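Local coordinates for protein DHC, diheme cytochrome c (Rhodobacter sphaeroides, PDB 2FWT) that carries two covalently bound c-type hemes and probably passes electrons to SHP, the oxygen-binding sphaeroides heme protein, at residues L88-K92 with R93-D97. Residues are numbered along the deposited sequence; the frame is centred on the assembly and turned at random.
With HEC (heme c), chain B.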
loop_
_atom_site.group_PDB
_atom_site.type_symbol
_atom_site.label_atom_id
_atom_site.label_comp_id
_atom_site.label_asym_id
_atom_site.label_seq_id
_atom_site.Cartn_x
_atom_site.Cartn_y
_atom_site.Cartn_z
ATOM N N LEU A 88 3.153 3.954 -9.513
ATOM C CA LEU A 88 3.655 5.311 -9.413
ATOM C C LEU A 88 4.830 5.549 -10.346
ATOM O O LEU A 88 5.629 4.663 -10.546
ATOM C CB LEU A 88 4.088 5.642 -7.992
ATOM C CG LEU A 88 2.946 5.700 -6.974
ATOM C CD1 LEU A 88 3.535 5.835 -5.601
ATOM C CD2 LEU A 88 1.990 6.833 -7.283
ATOM N N PRO A 89 4.958 6.790 -10.858
ATOM C CA PRO A 89 6.098 7.104 -11.715
ATOM C C PRO A 89 7.469 6.672 -11.158
ATOM O O PRO A 89 8.232 5.975 -11.858
ATOM C CB PRO A 89 5.957 8.613 -11.895
ATOM C CG PRO A 89 4.461 8.788 -11.883
ATOM C CD PRO A 89 4.056 7.943 -10.731
ATOM N N TRP A 90 7.788 7.030 -9.919
ATOM C CA TRP A 90 9.098 6.661 -9.381
ATOM C C TRP A 90 9.260 5.148 -9.317
ATOM O O TRP A 90 10.355 4.616 -9.531
ATOM C CB TRP A 90 9.369 7.304 -8.013
ATOM C CG TRP A 90 8.552 6.798 -6.842
ATOM C CD1 TRP A 90 7.513 7.418 -6.257
ATOM C CD2 TRP A 90 8.757 5.578 -6.125
ATOM N NE1 TRP A 90 7.031 6.645 -5.188
ATOM C CE2 TRP A 90 7.789 5.522 -5.090
ATOM C CE3 TRP A 90 9.693 4.547 -6.223
ATOM C CZ2 TRP A 90 7.693 4.443 -4.210
ATOM C CZ3 TRP A 90 9.595 3.481 -5.343
ATOM C CH2 TRP A 90 8.607 3.448 -4.345
ATOM N N PHE A 91 8.166 4.456 -9.016
ATOM C CA PHE A 91 8.233 3.014 -8.800
ATOM C C PHE A 91 8.551 2.321 -10.112
ATOM O O PHE A 91 9.415 1.449 -10.184
ATOM C CB PHE A 91 6.888 2.512 -8.270
ATOM C CG PHE A 91 6.926 1.087 -7.824
ATOM C CD1 PHE A 91 6.983 0.774 -6.482
ATOM C CD2 PHE A 91 6.896 0.052 -8.746
ATOM C CE1 PHE A 91 7.002 -0.558 -6.073
ATOM C CE2 PHE A 91 6.906 -1.292 -8.338
ATOM C CZ PHE A 91 6.962 -1.597 -7.024
ATOM N N LYS A 92 7.832 2.708 -11.158
ATOM C CA LYS A 92 8.049 2.142 -12.481
ATOM C C LYS A 92 9.483 2.413 -12.969
ATOM O O LYS A 92 10.158 1.512 -13.492
ATOM C CB LYS A 92 7.038 2.741 -13.467
ATOM C CG LYS A 92 5.575 2.242 -13.249
ATOM C CD LYS A 92 5.377 0.841 -13.797
ATOM C CE LYS A 92 3.950 0.364 -13.606
ATOM N NZ LYS A 92 3.704 -0.990 -14.165
ATOM N N ARG A 93 9.926 3.642 -12.779
ATOM C CA ARG A 93 11.228 4.087 -13.263
ATOM C C ARG A 93 12.354 3.329 -12.555
ATOM O O ARG A 93 13.268 2.819 -13.193
ATOM C CB ARG A 93 11.335 5.617 -13.065
ATOM C CG ARG A 93 12.650 6.232 -13.348
ATOM C CD ARG A 93 12.544 7.773 -13.342
ATOM N NE ARG A 93 12.514 8.386 -11.996
ATOM C CZ ARG A 93 11.467 9.004 -11.421
ATOM N NH1 ARG A 93 10.280 9.098 -12.016
ATOM N NH2 ARG A 93 11.601 9.534 -10.209
ATOM N N LYS A 94 12.288 3.250 -11.236
ATOM C CA LYS A 94 13.341 2.601 -10.458
ATOM C C LYS A 94 13.368 1.080 -10.624
ATOM O O LYS A 94 14.426 0.471 -10.791
ATOM C CB LYS A 94 13.232 3.017 -8.984
ATOM C CG LYS A 94 13.459 4.500 -8.741
ATOM C CD LYS A 94 14.816 5.012 -9.147
ATOM C CE LYS A 94 15.019 6.462 -8.696
ATOM N NZ LYS A 94 16.399 7.014 -8.952
ATOM N N HIS A 95 12.214 0.440 -10.651
ATOM C CA HIS A 95 12.198 -0.995 -10.736
ATOM C C HIS A 95 12.493 -1.506 -12.151
ATOM O O HIS A 95 12.928 -2.642 -12.317
ATOM C CB HIS A 95 10.866 -1.545 -10.183
ATOM C CG HIS A 95 10.754 -1.447 -8.676
ATOM N ND1 HIS A 95 10.237 -0.337 -8.033
ATOM C CD2 HIS A 95 11.148 -2.296 -7.691
ATOM C CE1 HIS A 95 10.288 -0.534 -6.719
ATOM N NE2 HIS A 95 10.870 -1.701 -6.475
ATOM N N ALA A 96 12.284 -0.671 -13.169
ATOM C CA ALA A 96 12.545 -1.077 -14.556
ATOM C C ALA A 96 14.018 -1.453 -14.745
ATOM O O ALA A 96 14.339 -2.399 -15.459
ATOM C CB ALA A 96 12.186 0.017 -15.496
ATOM N N ASP A 97 14.885 -0.729 -14.050
ATOM C CA ASP A 97 16.348 -0.961 -14.073
ATOM C C ASP A 97 16.829 -2.165 -13.269
ATOM O O ASP A 97 17.863 -2.796 -13.588
ATOM C CB ASP A 97 17.069 0.266 -13.457
ATOM C CG ASP A 97 17.352 1.329 -14.441
ATOM O OD1 ASP A 97 17.093 1.105 -15.625
ATOM O OD2 ASP A 97 17.843 2.414 -14.024
HETATM FE FE HEC B . 11.411 -2.442 -4.728
HETATM C CHA HEC B . 14.178 -0.531 -5.175
HETATM C CHB HEC B . 9.999 -0.024 -2.789
HETATM C CHC HEC B . 8.502 -4.217 -4.607
HETATM C CHD HEC B . 12.980 -5.107 -6.143
HETATM N NA HEC B . 11.979 -0.618 -4.109
HETATM C C1A HEC B . 13.155 0.020 -4.434
HETATM C C2A HEC B . 13.161 1.310 -3.832
HETATM C C3A HEC B . 12.010 1.450 -3.150
HETATM C C4A HEC B . 11.241 0.238 -3.314
HETATM C CMA HEC B . 11.610 2.682 -2.323
HETATM C CAA HEC B . 14.290 2.365 -3.944
HETATM C CBA HEC B . 13.894 3.332 -5.049
HETATM C CGA HEC B . 14.991 4.358 -5.348
HETATM O O1A HEC B . 14.745 5.556 -5.133
HETATM O O2A HEC B . 16.113 4.011 -5.787
HETATM N NB HEC B . 9.597 -2.187 -3.869
HETATM C C1B HEC B . 9.207 -1.100 -3.099
HETATM C C2B HEC B . 7.842 -1.273 -2.683
HETATM C C3B HEC B . 7.411 -2.438 -3.188
HETATM C C4B HEC B . 8.519 -3.023 -3.933
HETATM C CMB HEC B . 7.090 -0.240 -1.833
HETATM C CAB HEC B . 6.002 -3.068 -3.099
HETATM C CBB HEC B . 4.888 -2.295 -3.404
HETATM N NC HEC B . 10.875 -4.313 -5.268
HETATM C C1C HEC B . 9.595 -4.842 -5.154
HETATM C C2C HEC B . 9.618 -6.184 -5.705
HETATM C C3C HEC B . 10.855 -6.458 -6.144
HETATM C C4C HEC B . 11.659 -5.280 -5.857
HETATM C CMC HEC B . 8.388 -7.079 -5.741
HETATM C CAC HEC B . 11.361 -7.751 -6.829
HETATM C CBC HEC B . 10.607 -8.401 -7.776
HETATM N ND HEC B . 13.217 -2.760 -5.510
HETATM C C1D HEC B . 13.681 -3.968 -6.005
HETATM C C2D HEC B . 15.099 -3.857 -6.340
HETATM C C3D HEC B . 15.489 -2.454 -6.047
HETATM C C4D HEC B . 14.264 -1.840 -5.550
HETATM C CMD HEC B . 16.002 -4.954 -6.898
HETATM C CAD HEC B . 16.880 -1.796 -6.225
HETATM C CBD HEC B . 17.659 -1.840 -4.905
HETATM C CGD HEC B . 18.734 -0.748 -4.835
HETATM O O1D HEC B . 19.096 -0.056 -5.839
HETATM O O2D HEC B . 19.254 -0.517 -3.718
#
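F91 sends its CG anti to the backbone N (chi1 -171°), while H95, one helical turn later, sets its CG anti to the carbonyl carbon, and the two rings come to lie face to face. Their centroids are 3.9 Å apart and their planes open by 26°, with H95 ND1 over the centre of the phenyl ring. H95 ND1 also donates to F91 O at 2.9 Å; the oxygen lies in the plane of the imidazole, and the N-H points to it at 149°. F91 O accepts the helical bond from H95 N as well, the two donors arriving from opposite faces of the carbonyl plane. Stack and bond together help fix the rotation of the imidazole of H95, whose NE2 binds HEC FE at 2.0 Å. Helix 89-98 thus presents the distal ligand of a bis-histidine c-type heme, the other axial position being filled by H117, which follows the heme-binding cysteines C113 and C116. The ND1 bond to a carbonyl probably gives H95 some imidazolate character, strengthening its donation to iron. The edge of F91 meets the porphyrin as well, CE1 lying 3.5 Å from HEC C3B. With an alanine in place of F91 the carbonyl acceptor stays, but one imidazole face would probably lose its stacking partner and a gap would open at the heme edge. W90 brings CH2 to 3.7 Å from the heme methyl HEC CMA. K94 lies on the heme side, its aliphatic chain along a propionate, CE 3.7 Å from HEC O1A. The R93 guanidinium lays one face over W90 CA.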